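Local coordinates for protein trimeric intracellular cation channel type 1B.2 (Caenorhabditis elegans, PDB 5EIK) that forms a homotrimeric channel that carries potassium across intracellular membranes, possibly as counter-ion flow for calcium release, and binds the lipid PIP2, at residues A33-L47 and V101-F114. Numbering follows the deposited sequence.
Sequences AAHYVLTCLSVRHDL and VWYLVFYSPFDVVF. With CPL (1-palmitoyl-2-linoleoyl-sn-glycero-3-phosphocholine), chain C.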
ATOM      1  N   ALA A  33     -27.193   1.988   4.806  1.00 31.85           N
ATOM      2  CA  ALA A  33     -27.644   1.645   3.467  1.00 31.43           C
ATOM      3  C   ALA A  33     -27.521   2.851   2.524  1.00 33.55           C
ATOM      4  O   ALA A  33     -27.171   2.702   1.352  1.00 36.78           O
ATOM      5  CB  ALA A  33     -29.092   1.145   3.516  1.00 31.68           C
ATOM      6  N   ALA A  34     -27.807   4.045   3.035  1.00 34.52           N
ATOM      7  CA  ALA A  34     -27.710   5.250   2.220  1.00 34.87           C
ATOM      8  C   ALA A  34     -26.269   5.401   1.742  1.00 39.45           C
ATOM      9  O   ALA A  34     -26.018   5.686   0.570  1.00 33.84           O
ATOM     10  CB  ALA A  34     -28.125   6.486   3.031  1.00 39.53           C
ATOM     11  N   HIS A  35     -25.326   5.218   2.661  1.00 36.30           N
ATOM     12  CA  HIS A  35     -23.914   5.309   2.323  1.00 34.38           C
ATOM     13  C   HIS A  35     -23.545   4.213   1.300  1.00 32.57           C
ATOM     14  O   HIS A  35     -22.882   4.490   0.301  1.00 35.44           O
ATOM     15  CB  HIS A  35     -23.064   5.177   3.591  1.00 35.97           C
ATOM     16  CG  HIS A  35     -21.604   4.972   3.323  1.00 41.72           C
ATOM     17  ND1 HIS A  35     -20.815   5.928   2.726  1.00 44.46           N
ATOM     18  CD2 HIS A  35     -20.801   3.903   3.543  1.00 35.77           C
ATOM     19  CE1 HIS A  35     -19.590   5.457   2.587  1.00 43.30           C
ATOM     20  NE2 HIS A  35     -19.554   4.231   3.073  1.00 44.46           N
ATOM     21  N   TYR A  36     -23.985   2.978   1.537  1.00 28.02           N
ATOM     22  CA  TYR A  36     -23.690   1.890   0.605  1.00 27.11           C
ATOM     23  C   TYR A  36     -24.252   2.178  -0.784  1.00 34.16           C
ATOM     24  O   TYR A  36     -23.560   1.984  -1.788  1.00 31.61           O
ATOM     25  CB  TYR A  36     -24.261   0.556   1.094  1.00 26.03           C
ATOM     26  CG  TYR A  36     -23.754   0.125   2.442  1.00 30.43           C
ATOM     27  CD1 TYR A  36     -22.431   0.361   2.826  1.00 32.78           C
ATOM     28  CD2 TYR A  36     -24.601  -0.513   3.344  1.00 30.84           C
ATOM     29  CE1 TYR A  36     -21.973  -0.025   4.084  1.00 43.73           C
ATOM     30  CE2 TYR A  36     -24.159  -0.906   4.597  1.00 33.15           C
ATOM     31  CZ  TYR A  36     -22.848  -0.658   4.963  1.00 40.17           C
ATOM     32  OH  TYR A  36     -22.433  -1.031   6.216  1.00 46.06           O
ATOM     33  N   VAL A  37     -25.503   2.638  -0.833  1.00 30.12           N
ATOM     34  CA  VAL A  37     -26.140   2.958  -2.103  1.00 35.84           C
ATOM     35  C   VAL A  37     -25.341   4.000  -2.867  1.00 32.18           C
ATOM     36  O   VAL A  37     -25.020   3.803  -4.035  1.00 34.74           O
ATOM     37  CB  VAL A  37     -27.588   3.475  -1.916  1.00 42.55           C
ATOM     38  CG1 VAL A  37     -28.153   3.937  -3.251  1.00 29.64           C
ATOM     39  CG2 VAL A  37     -28.461   2.372  -1.362  1.00 32.45           C
ATOM     40  N   LEU A  38     -25.014   5.107  -2.213  1.00 33.54           N
ATOM     41  CA  LEU A  38     -24.247   6.151  -2.875  1.00 33.01           C
ATOM     42  C   LEU A  38     -22.856   5.647  -3.285  1.00 39.98           C
ATOM     43  O   LEU A  38     -22.360   5.971  -4.369  1.00 37.53           O
ATOM     44  CB  LEU A  38     -24.140   7.386  -1.967  1.00 32.86           C
ATOM     45  CG  LEU A  38     -25.466   8.150  -1.793  1.00 45.21           C
ATOM     46  CD1 LEU A  38     -25.325   9.293  -0.785  1.00 40.50           C
ATOM     47  CD2 LEU A  38     -25.892   8.695  -3.143  1.00 40.52           C
ATOM     48  N   THR A  39     -22.228   4.840  -2.436  1.00 34.41           N
ATOM     49  CA  THR A  39     -20.916   4.301  -2.765  1.00 37.51           C
ATOM     50  C   THR A  39     -21.010   3.420  -4.024  1.00 39.16           C
ATOM     51  O   THR A  39     -20.169   3.518  -4.926  1.00 32.95           O
ATOM     52  CB  THR A  39     -20.346   3.453  -1.588  1.00 43.30           C
ATOM     53  OG1 THR A  39     -20.141   4.291  -0.445  1.00 44.20           O
ATOM     54  CG2 THR A  39     -19.029   2.798  -1.974  1.00 32.61           C
ATOM     55  N   CYS A  40     -22.029   2.566  -4.094  1.00 34.27           N
ATOM     56  CA  CYS A  40     -22.194   1.689  -5.254  1.00 38.71           C
ATOM     57  C   CYS A  40     -22.492   2.464  -6.531  1.00 39.99           C
ATOM     58  O   CYS A  40     -22.005   2.115  -7.607  1.00 40.42           O
ATOM     59  CB  CYS A  40     -23.304   0.669  -5.007  1.00 36.15           C
ATOM     60  SG  CYS A  40     -22.857  -0.626  -3.852  1.00 48.08           S
ATOM     61  N   LEU A  41     -23.297   3.511  -6.408  1.00 33.93           N
ATOM     62  CA  LEU A  41     -23.622   4.337  -7.551  1.00 44.04           C
ATOM     63  C   LEU A  41     -22.330   4.946  -8.078  1.00 42.42           C
ATOM     64  O   LEU A  41     -22.136   5.074  -9.283  1.00 41.46           O
ATOM     65  CB  LEU A  41     -24.597   5.450  -7.148  1.00 42.46           C
ATOM     66  CG  LEU A  41     -25.965   4.964  -6.668  1.00 46.04           C
ATOM     67  CD1 LEU A  41     -26.833   6.147  -6.265  1.00 43.30           C
ATOM     68  CD2 LEU A  41     -26.624   4.155  -7.772  1.00 38.69           C
ATOM     69  N   SER A  42     -21.443   5.317  -7.163  1.00 46.63           N
ATOM     70  CA  SER A  42     -20.174   5.919  -7.545  1.00 42.79           C
ATOM     71  C   SER A  42     -19.315   4.905  -8.305  1.00 38.79           C
ATOM     72  O   SER A  42     -18.768   5.207  -9.368  1.00 36.51           O
ATOM     73  CB  SER A  42     -19.445   6.425  -6.297  1.00 45.85           C
ATOM     74  OG  SER A  42     -18.231   7.061  -6.644  1.00 69.55           O
ATOM     75  N   VAL A  43     -19.203   3.697  -7.771  1.00 29.29           N
ATOM     76  CA  VAL A  43     -18.413   2.678  -8.443  1.00 34.57           C
ATOM     77  C   VAL A  43     -19.016   2.392  -9.814  1.00 41.96           C
ATOM     78  O   VAL A  43     -18.289   2.174 -10.780  1.00 40.83           O
ATOM     79  CB  VAL A  43     -18.362   1.368  -7.634  1.00 36.29           C
ATOM     80  CG1 VAL A  43     -17.715   0.272  -8.461  1.00 26.80           C
ATOM     81  CG2 VAL A  43     -17.572   1.582  -6.348  1.00 33.20           C
ATOM     82  N   ARG A  44     -20.343   2.398  -9.895  1.00 39.53           N
ATOM     83  CA  ARG A  44     -21.020   2.137 -11.157  1.00 42.92           C
ATOM     84  C   ARG A  44     -20.774   3.254 -12.169  1.00 43.89           C
ATOM     85  O   ARG A  44     -20.581   2.995 -13.355  1.00 53.45           O
ATOM     86  CB  ARG A  44     -22.521   1.952 -10.922  1.00 39.42           C
ATOM     87  CG  ARG A  44     -23.327   1.801 -12.194  1.00 47.06           C
ATOM     88  CD  ARG A  44     -24.666   1.101 -11.950  1.00 45.34           C
ATOM     89  NE  ARG A  44     -25.520   1.191 -13.131  1.00 42.10           N
ATOM     90  CZ  ARG A  44     -26.678   0.559 -13.274  1.00 39.08           C
ATOM     91  NH1 ARG A  44     -27.140  -0.222 -12.309  1.00 34.47           N
ATOM     92  NH2 ARG A  44     -27.375   0.712 -14.389  1.00 44.21           N
ATOM     93  N   HIS A  45     -20.773   4.497 -11.705  1.00 47.61           N
ATOM     94  CA  HIS A  45     -20.513   5.619 -12.597  1.00 52.20           C
ATOM     95  C   HIS A  45     -19.063   5.531 -13.094  1.00 60.60           C
ATOM     96  O   HIS A  45     -18.787   5.739 -14.277  1.00 59.17           O
ATOM     97  CB  HIS A  45     -20.730   6.941 -11.861  1.00 48.04           C
ATOM     98  CG  HIS A  45     -20.436   8.150 -12.694  1.00 68.45           C
ATOM     99  ND1 HIS A  45     -21.238   8.545 -13.746  1.00 69.99           N
ATOM    100  CD2 HIS A  45     -19.423   9.047 -12.640  1.00 66.49           C
ATOM    101  CE1 HIS A  45     -20.731   9.630 -14.300  1.00 70.04           C
ATOM    102  NE2 HIS A  45     -19.629   9.956 -13.647  1.00 70.48           N
ATOM    103  N   ASP A  46     -18.143   5.206 -12.189  1.00 57.03           N
ATOM    104  CA  ASP A  46     -16.740   5.096 -12.555  1.00 58.51           C
ATOM    105  C   ASP A  46     -16.441   3.909 -13.470  1.00 61.65           C
ATOM    106  O   ASP A  46     -15.414   3.891 -14.143  1.00 62.95           O
ATOM    107  CB  ASP A  46     -15.861   5.018 -11.298  1.00 64.79           C
ATOM    108  CG  ASP A  46     -15.841   6.328 -10.514  1.00 78.52           C
ATOM    109  OD1 ASP A  46     -15.916   7.403 -11.146  1.00 86.17           O
ATOM    110  OD2 ASP A  46     -15.735   6.287  -9.270  1.00 81.17           O
ATOM    111  N   LEU A  47     -17.332   2.922 -13.505  1.00 61.44           N
ATOM    112  CA  LEU A  47     -17.123   1.751 -14.352  1.00 58.18           C
ATOM    113  C   LEU A  47     -17.419   2.021 -15.820  1.00 66.45           C
ATOM    114  O   LEU A  47     -16.921   1.317 -16.696  1.00 70.72           O
ATOM    115  CB  LEU A  47     -17.969   0.575 -13.865  1.00 55.30           C
ATOM    116  CG  LEU A  47     -17.335  -0.268 -12.755  1.00 57.96           C
ATOM    117  CD1 LEU A  47     -18.324  -1.309 -12.245  1.00 47.96           C
ATOM    118  CD2 LEU A  47     -16.077  -0.939 -13.297  1.00 52.36           C
ATOM    119  N   VAL A 101     -27.155  -4.351  -0.814  1.00 30.19           N
ATOM    120  CA  VAL A 101     -27.315  -3.088  -1.517  1.00 31.41           C
ATOM    121  C   VAL A 101     -26.597  -3.180  -2.862  1.00 35.20           C
ATOM    122  O   VAL A 101     -27.154  -2.812  -3.897  1.00 39.94           O
ATOM    123  CB  VAL A 101     -26.740  -1.900  -0.705  1.00 35.64           C
ATOM    124  CG1 VAL A 101     -26.585  -0.674  -1.597  1.00 26.15           C
ATOM    125  CG2 VAL A 101     -27.662  -1.581   0.469  1.00 29.78           C
ATOM    126  N   TRP A 102     -25.360  -3.675  -2.842  1.00 35.93           N
ATOM    127  CA  TRP A 102     -24.572  -3.822  -4.063  1.00 33.83           C
ATOM    128  C   TRP A 102     -25.315  -4.700  -5.075  1.00 33.20           C
ATOM    129  O   TRP A 102     -25.373  -4.381  -6.264  1.00 35.26           O
ATOM    130  CB  TRP A 102     -23.202  -4.442  -3.759  1.00 23.87           C
ATOM    131  CG  TRP A 102     -22.560  -5.055  -4.967  1.00 24.45           C
ATOM    132  CD1 TRP A 102     -21.916  -4.396  -5.985  1.00 32.23           C
ATOM    133  CD2 TRP A 102     -22.592  -6.435  -5.339  1.00 26.51           C
ATOM    134  NE1 TRP A 102     -21.552  -5.285  -6.971  1.00 32.89           N
ATOM    135  CE2 TRP A 102     -21.952  -6.543  -6.605  1.00 27.81           C
ATOM    136  CE3 TRP A 102     -23.100  -7.593  -4.732  1.00 27.47           C
ATOM    137  CZ2 TRP A 102     -21.808  -7.763  -7.272  1.00 28.62           C
ATOM    138  CZ3 TRP A 102     -22.957  -8.815  -5.398  1.00 29.57           C
ATOM    139  CH2 TRP A 102     -22.314  -8.887  -6.655  1.00 33.44           C
ATOM    140  N   TYR A 103     -25.871  -5.810  -4.603  1.00 30.22           N
ATOM    141  CA  TYR A 103     -26.615  -6.704  -5.480  1.00 31.19           C
ATOM    142  C   TYR A 103     -27.805  -5.984  -6.106  1.00 32.47           C
ATOM    143  O   TYR A 103     -28.061  -6.108  -7.309  1.00 30.64           O
ATOM    144  CB  TYR A 103     -27.132  -7.918  -4.718  1.00 36.10           C
ATOM    145  CG  TYR A 103     -27.930  -8.842  -5.603  1.00 42.87           C
ATOM    146  CD1 TYR A 103     -27.298  -9.702  -6.494  1.00 45.38           C
ATOM    147  CD2 TYR A 103     -29.322  -8.805  -5.601  1.00 47.85           C
ATOM    148  CE1 TYR A 103     -28.028 -10.500  -7.364  1.00 52.72           C
ATOM    149  CE2 TYR A 103     -30.062  -9.598  -6.466  1.00 50.28           C
ATOM    150  CZ  TYR A 103     -29.410 -10.443  -7.343  1.00 55.75           C
ATOM    151  OH  TYR A 103     -30.135 -11.246  -8.193  1.00 63.55           O
ATOM    152  N   LEU A 104     -28.527  -5.232  -5.282  1.00 30.64           N
ATOM    153  CA  LEU A 104     -29.684  -4.495  -5.753  1.00 37.97           C
ATOM    154  C   LEU A 104     -29.316  -3.367  -6.717  1.00 40.35           C
ATOM    155  O   LEU A 104     -30.009  -3.143  -7.705  1.00 42.65           O
ATOM    156  CB  LEU A 104     -30.463  -3.920  -4.568  1.00 41.40           C
ATOM    157  CG  LEU A 104     -31.118  -4.924  -3.616  1.00 40.74           C
ATOM    158  CD1 LEU A 104     -31.818  -4.182  -2.496  1.00 28.79           C
ATOM    159  CD2 LEU A 104     -32.124  -5.772  -4.375  1.00 38.79           C
ATOM    160  N   VAL A 105     -28.226  -2.657  -6.440  1.00 37.80           N
ATOM    161  CA  VAL A 105     -27.823  -1.559  -7.309  1.00 31.74           C
ATOM    162  C   VAL A 105     -27.395  -2.030  -8.696  1.00 37.02           C
ATOM    163  O   VAL A 105     -27.696  -1.388  -9.701  1.00 35.96           O
ATOM    164  CB  VAL A 105     -26.688  -0.731  -6.660  1.00 43.19           C
ATOM    165  CG1 VAL A 105     -26.091   0.223  -7.667  1.00 35.65           C
ATOM    166  CG2 VAL A 105     -27.238   0.063  -5.480  1.00 37.46           C
ATOM    167  N   PHE A 106     -26.706  -3.160  -8.763  1.00 35.44           N
ATOM    168  CA  PHE A 106     -26.259  -3.665 -10.052  1.00 39.62           C
ATOM    169  C   PHE A 106     -27.195  -4.650 -10.738  1.00 40.45           C
ATOM    170  O   PHE A 106     -27.214  -4.721 -11.963  1.00 43.82           O
ATOM    171  CB  PHE A 106     -24.873  -4.327  -9.925  1.00 32.61           C
ATOM    172  CG  PHE A 106     -23.740  -3.353  -9.826  1.00 40.12           C
ATOM    173  CD1 PHE A 106     -23.379  -2.794  -8.601  1.00 43.67           C
ATOM    174  CD2 PHE A 106     -23.034  -2.983 -10.965  1.00 33.63           C
ATOM    175  CE1 PHE A 106     -22.329  -1.884  -8.513  1.00 34.75           C
ATOM    176  CE2 PHE A 106     -21.983  -2.075 -10.889  1.00 35.17           C
ATOM    177  CZ  PHE A 106     -21.631  -1.524  -9.659  1.00 35.03           C
ATOM    178  N   TYR A 107     -27.982  -5.404  -9.977  1.00 39.77           N
ATOM    179  CA  TYR A 107     -28.831  -6.412 -10.610  1.00 46.23           C
ATOM    180  C   TYR A 107     -30.351  -6.384 -10.437  1.00 49.51           C
ATOM    181  O   TYR A 107     -31.024  -7.286 -10.932  1.00 49.93           O
ATOM    182  CB  TYR A 107     -28.322  -7.793 -10.207  1.00 41.12           C
ATOM    183  CG  TYR A 107     -26.828  -7.941 -10.356  1.00 54.10           C
ATOM    184  CD1 TYR A 107     -26.218  -7.869 -11.607  1.00 56.97           C
ATOM    185  CD2 TYR A 107     -26.021  -8.152  -9.242  1.00 60.61           C
ATOM    186  CE1 TYR A 107     -24.839  -8.003 -11.742  1.00 58.94           C
ATOM    187  CE2 TYR A 107     -24.645  -8.287  -9.364  1.00 61.31           C
ATOM    188  CZ  TYR A 107     -24.058  -8.211 -10.616  1.00 67.05           C
ATOM    189  OH  TYR A 107     -22.690  -8.327 -10.733  1.00 70.08           O
ATOM    190  N   SER A 108     -30.903  -5.386  -9.750  1.00 44.43           N
ATOM    191  CA  SER A 108     -32.358  -5.346  -9.578  1.00 42.27           C
ATOM    192  C   SER A 108     -33.012  -5.382 -10.954  1.00 40.05           C
ATOM    193  O   SER A 108     -32.535  -4.751 -11.896  1.00 42.45           O
ATOM    194  CB  SER A 108     -32.807  -4.085  -8.814  1.00 30.58           C
ATOM    195  OG  SER A 108     -32.734  -2.922  -9.617  1.00 41.82           O
ATOM    196  N   PRO A 109     -34.112  -6.138 -11.089  1.00 44.38           N
ATOM    197  CA  PRO A 109     -34.826  -6.251 -12.363  1.00 43.62           C
ATOM    198  C   PRO A 109     -35.310  -4.896 -12.867  1.00 40.18           C
ATOM    199  O   PRO A 109     -35.793  -4.066 -12.090  1.00 38.52           O
ATOM    200  CB  PRO A 109     -35.976  -7.202 -12.027  1.00 41.38           C
ATOM    201  CG  PRO A 109     -36.247  -6.893 -10.602  1.00 41.71           C
ATOM    202  CD  PRO A 109     -34.863  -6.811 -10.014  1.00 46.18           C
ATOM    203  N   PHE A 110     -35.164  -4.677 -14.169  1.00 34.25           N
ATOM    204  CA  PHE A 110     -35.574  -3.424 -14.792  1.00 44.44           C
ATOM    205  C   PHE A 110     -34.756  -2.283 -14.187  1.00 44.82           C
ATOM    206  O   PHE A 110     -35.037  -1.106 -14.427  1.00 47.92           O
ATOM    207  CB  PHE A 110     -37.089  -3.192 -14.588  1.00 45.84           C
ATOM    208  CG  PHE A 110     -37.952  -4.315 -15.115  1.00 42.42           C
ATOM    209  CD1 PHE A 110     -38.112  -4.510 -16.485  1.00 47.84           C
ATOM    210  CD2 PHE A 110     -38.560  -5.212 -14.238  1.00 48.68           C
ATOM    211  CE1 PHE A 110     -38.865  -5.588 -16.982  1.00 44.63           C
ATOM    212  CE2 PHE A 110     -39.317  -6.295 -14.722  1.00 52.89           C
ATOM    213  CZ  PHE A 110     -39.470  -6.485 -16.097  1.00 37.40           C
ATOM    214  N   ASP A 111     -33.746  -2.646 -13.398  1.00 43.21           N
ATOM    215  CA  ASP A 111     -32.853  -1.671 -12.784  1.00 38.84           C
ATOM    216  C   ASP A 111     -33.604  -0.624 -11.948  1.00 40.43           C
ATOM    217  O   ASP A 111     -33.183   0.530 -11.877  1.00 40.20           O
ATOM    218  CB  ASP A 111     -32.056  -0.983 -13.903  1.00 41.24           C
ATOM    219  CG  ASP A 111     -30.570  -0.825 -13.576  1.00 56.92           C
ATOM    220  OD1 ASP A 111     -30.013  -1.638 -12.801  1.00 52.97           O
ATOM    221  OD2 ASP A 111     -29.955   0.112 -14.121  1.00 57.84           O
ATOM    222  N   VAL A 112     -34.706  -1.024 -11.312  1.00 38.52           N
ATOM    223  CA  VAL A 112     -35.504  -0.092 -10.515  1.00 40.20           C
ATOM    224  C   VAL A 112     -34.764   0.583  -9.386  1.00 37.96           C
ATOM    225  O   VAL A 112     -34.929   1.785  -9.154  1.00 40.95           O
ATOM    226  CB  VAL A 112     -36.734  -0.758  -9.885  1.00 39.25           C
ATOM    227  CG1 VAL A 112     -37.809  -0.935 -10.930  1.00 51.98           C
ATOM    228  CG2 VAL A 112     -36.333  -2.091  -9.252  1.00 35.96           C
ATOM    229  N   VAL A 113     -33.969  -0.186  -8.659  1.00 39.96           N
ATOM    230  CA  VAL A 113     -33.230   0.387  -7.546  1.00 38.74           C
ATOM    231  C   VAL A 113     -32.331   1.512  -8.025  1.00 39.15           C
ATOM    232  O   VAL A 113     -32.343   2.608  -7.462  1.00 33.89           O
ATOM    233  CB  VAL A 113     -32.396  -0.667  -6.845  1.00 38.30           C
ATOM    234  CG1 VAL A 113     -31.492  -0.007  -5.810  1.00 37.88           C
ATOM    235  CG2 VAL A 113     -33.329  -1.686  -6.196  1.00 29.91           C
ATOM    236  N   PHE A 114     -31.570   1.237  -9.077  1.00 36.24           N
ATOM    237  CA  PHE A 114     -30.666   2.220  -9.656  1.00 41.13           C
ATOM    238  C   PHE A 114     -31.453   3.467 -10.060  1.00 43.65           C
ATOM    239  O   PHE A 114     -31.103   4.585  -9.679  1.00 41.70           O
ATOM    240  CB  PHE A 114     -29.966   1.624 -10.885  1.00 37.38           C
ATOM    241  CG  PHE A 114     -29.087   2.596 -11.607  1.00 36.03           C
ATOM    242  CD1 PHE A 114     -27.848   2.961 -11.083  1.00 34.84           C
ATOM    243  CD2 PHE A 114     -29.511   3.183 -12.794  1.00 40.31           C
ATOM    244  CE1 PHE A 114     -27.046   3.903 -11.731  1.00 42.10           C
ATOM    245  CE2 PHE A 114     -28.719   4.129 -13.453  1.00 42.33           C
ATOM    246  CZ  PHE A 114     -27.480   4.491 -12.921  1.00 38.44           C
TER
HETATM  247  C1  CPL C 302     -26.993 -14.275  -5.159  1.00157.05           C
HETATM  248  C2  CPL C 302     -28.023 -13.411  -4.313  1.00150.58           C
HETATM  249  C3  CPL C 302     -27.371 -12.115  -3.740  1.00144.30           C
HETATM  250  C4  CPL C 302     -25.046 -12.533  -8.523  1.00158.89           C
HETATM  251  C5  CPL C 302     -24.688 -13.087  -9.912  1.00155.51           C
HETATM  252  C6  CPL C 302     -26.266 -11.535 -11.367  1.00154.06           C
HETATM  253  C7  CPL C 302     -23.933 -12.227 -12.104  1.00154.33           C
HETATM  254  C8  CPL C 302     -25.495 -13.281 -11.752  1.00154.67           C
HETATM  255  C11 CPL C 302     -26.368 -11.702  -1.406  1.00123.37           C
HETATM  256  C12 CPL C 302     -26.382 -12.325   0.013  1.00122.55           C
HETATM  257  C13 CPL C 302     -27.638 -13.197   0.330  1.00121.44           C
HETATM  258  C14 CPL C 302     -28.472 -12.685   1.530  1.00123.44           C
HETATM  259  C15 CPL C 302     -29.383 -13.750   2.200  1.00123.99           C
HETATM  260  C16 CPL C 302     -29.650 -13.444   3.710  1.00126.01           C
HETATM  261  C17 CPL C 302     -30.315 -12.090   3.997  1.00129.22           C
HETATM  262  C18 CPL C 302     -31.865 -12.192   4.305  1.00131.51           C
HETATM  263  C19 CPL C 302     -32.800 -11.103   3.620  1.00131.80           C
HETATM  264  C20 CPL C 302     -33.328  -9.919   4.487  1.00131.37           C
HETATM  265  C21 CPL C 302     -32.577  -8.585   4.338  1.00130.79           C
HETATM  266  C22 CPL C 302     -33.212  -7.669   3.274  1.00129.25           C
HETATM  267  C23 CPL C 302     -33.238  -6.187   3.577  1.00128.17           C
HETATM  268  C24 CPL C 302     -33.155  -5.287   2.317  1.00128.68           C
HETATM  269  C25 CPL C 302     -32.264  -4.055   2.557  1.00131.24           C
HETATM  270  C26 CPL C 302     -32.335  -3.104   1.385  1.00129.32           C
HETATM  271  C31 CPL C 302     -30.654 -13.383  -4.859  1.00149.47           C
HETATM  272  C32 CPL C 302     -31.081 -13.428  -3.388  1.00149.47           C
HETATM  273  C33 CPL C 302     -32.578 -12.995  -3.194  1.00147.16           C
HETATM  274  C34 CPL C 302     -33.400 -14.051  -2.441  1.00147.45           C
HETATM  275  C35 CPL C 302     -33.745 -13.670  -0.980  1.00148.25           C
HETATM  276  C36 CPL C 302     -33.571 -14.862  -0.007  1.00150.88           C
HETATM  277  C37 CPL C 302     -34.489 -14.826   1.212  1.00153.15           C
HETATM  278  C38 CPL C 302     -35.144 -16.153   1.510  1.00153.95           C
HETATM  279  C39 CPL C 302     -36.645 -15.921   1.798  1.00153.08           C
HETATM  280  C40 CPL C 302     -37.670 -16.628   1.266  1.00151.45           C
HETATM  281  C41 CPL C 302     -37.701 -18.155   1.130  1.00149.93           C
HETATM  282  C42 CPL C 302     -38.176 -18.747   2.469  1.00148.28           C
HETATM  283  C43 CPL C 302     -37.421 -19.615   3.196  1.00147.81           C
HETATM  284  C44 CPL C 302     -36.203 -19.180   3.993  1.00147.66           C
HETATM  285  C45 CPL C 302     -34.881 -19.791   3.523  1.00146.70           C
HETATM  286  N   CPL C 302     -24.943 -12.136 -11.043  1.00154.39           N
HETATM  287  O2  CPL C 302     -29.200 -13.133  -5.183  1.00149.33           O
HETATM  288  O3  CPL C 302     -26.615 -12.611  -2.587  1.00132.38           O
HETATM  289  O11 CPL C 302     -26.145 -10.453  -1.558  1.00115.32           O
HETATM  290  O31 CPL C 302     -31.504 -13.553  -5.764  1.00149.02           O
HETATM  291  O1P CPL C 302     -23.827 -14.244  -5.420  1.00167.43           O
HETATM  292  O2P CPL C 302     -24.999 -15.217  -7.425  1.00169.48           O
HETATM  293  O3P CPL C 302     -26.185 -13.373  -6.050  1.00165.79           O
HETATM  294  O4P CPL C 302     -24.091 -12.844  -7.472  1.00163.35           O
HETATM  295  P   CPL C 302     -24.783 -13.960  -6.588  1.00168.03           P
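Arg44 leaves its helix with CG anti to the backbone N (chi1 175°) and runs extended to NE, which carries its guanidinium across to Asp111 and Phe114. The grip on Asp111 is end-on and bidentate, a salt bridge using the syn lone pair of each carboxylate oxygen: Arg44 NH2 lies 2.7 Å from Asp111 OD2, and the straight bond from Arg44 NH1 to Asp111 OD1 measures 3.2 Å. Phe114 stacks flat on one guanidinium face, a cation-pi contact with Arg44 CZ 3.5 Å from the ring centroid and the planes 8° apart. Beside this stack, Leu41 CD2 reaches Phe114 CD1 at 3.7 Å. At the guanidinium edge, Val105 O comes within 2.9 Å of Arg44 NH1. Replacing Arg44 with a leucine would probably leave the Asp111 carboxylate without its countercharge and Phe114 without the flat cation that covers one ring face.

Toward the N-terminal end of 33-47 the packing is apolar. The side chain of Val101 is a knob among Ala33, Tyr36, Val37 and Cys40, its CG1 3.6 Å from Val37 CG2, and Cys40 SG meets the backbone side of Trp102 at CA, 3.6 Å away.

The segments 33-47 and 101-107, parts of transmembrane helices 30-47 and 92-107, cross at -43°, and the turn into helix 112-117 completes the contact. Helix 51-57 touches Arg44 and Phe106, while helix 59-70 packs against Thr39 and Trp102.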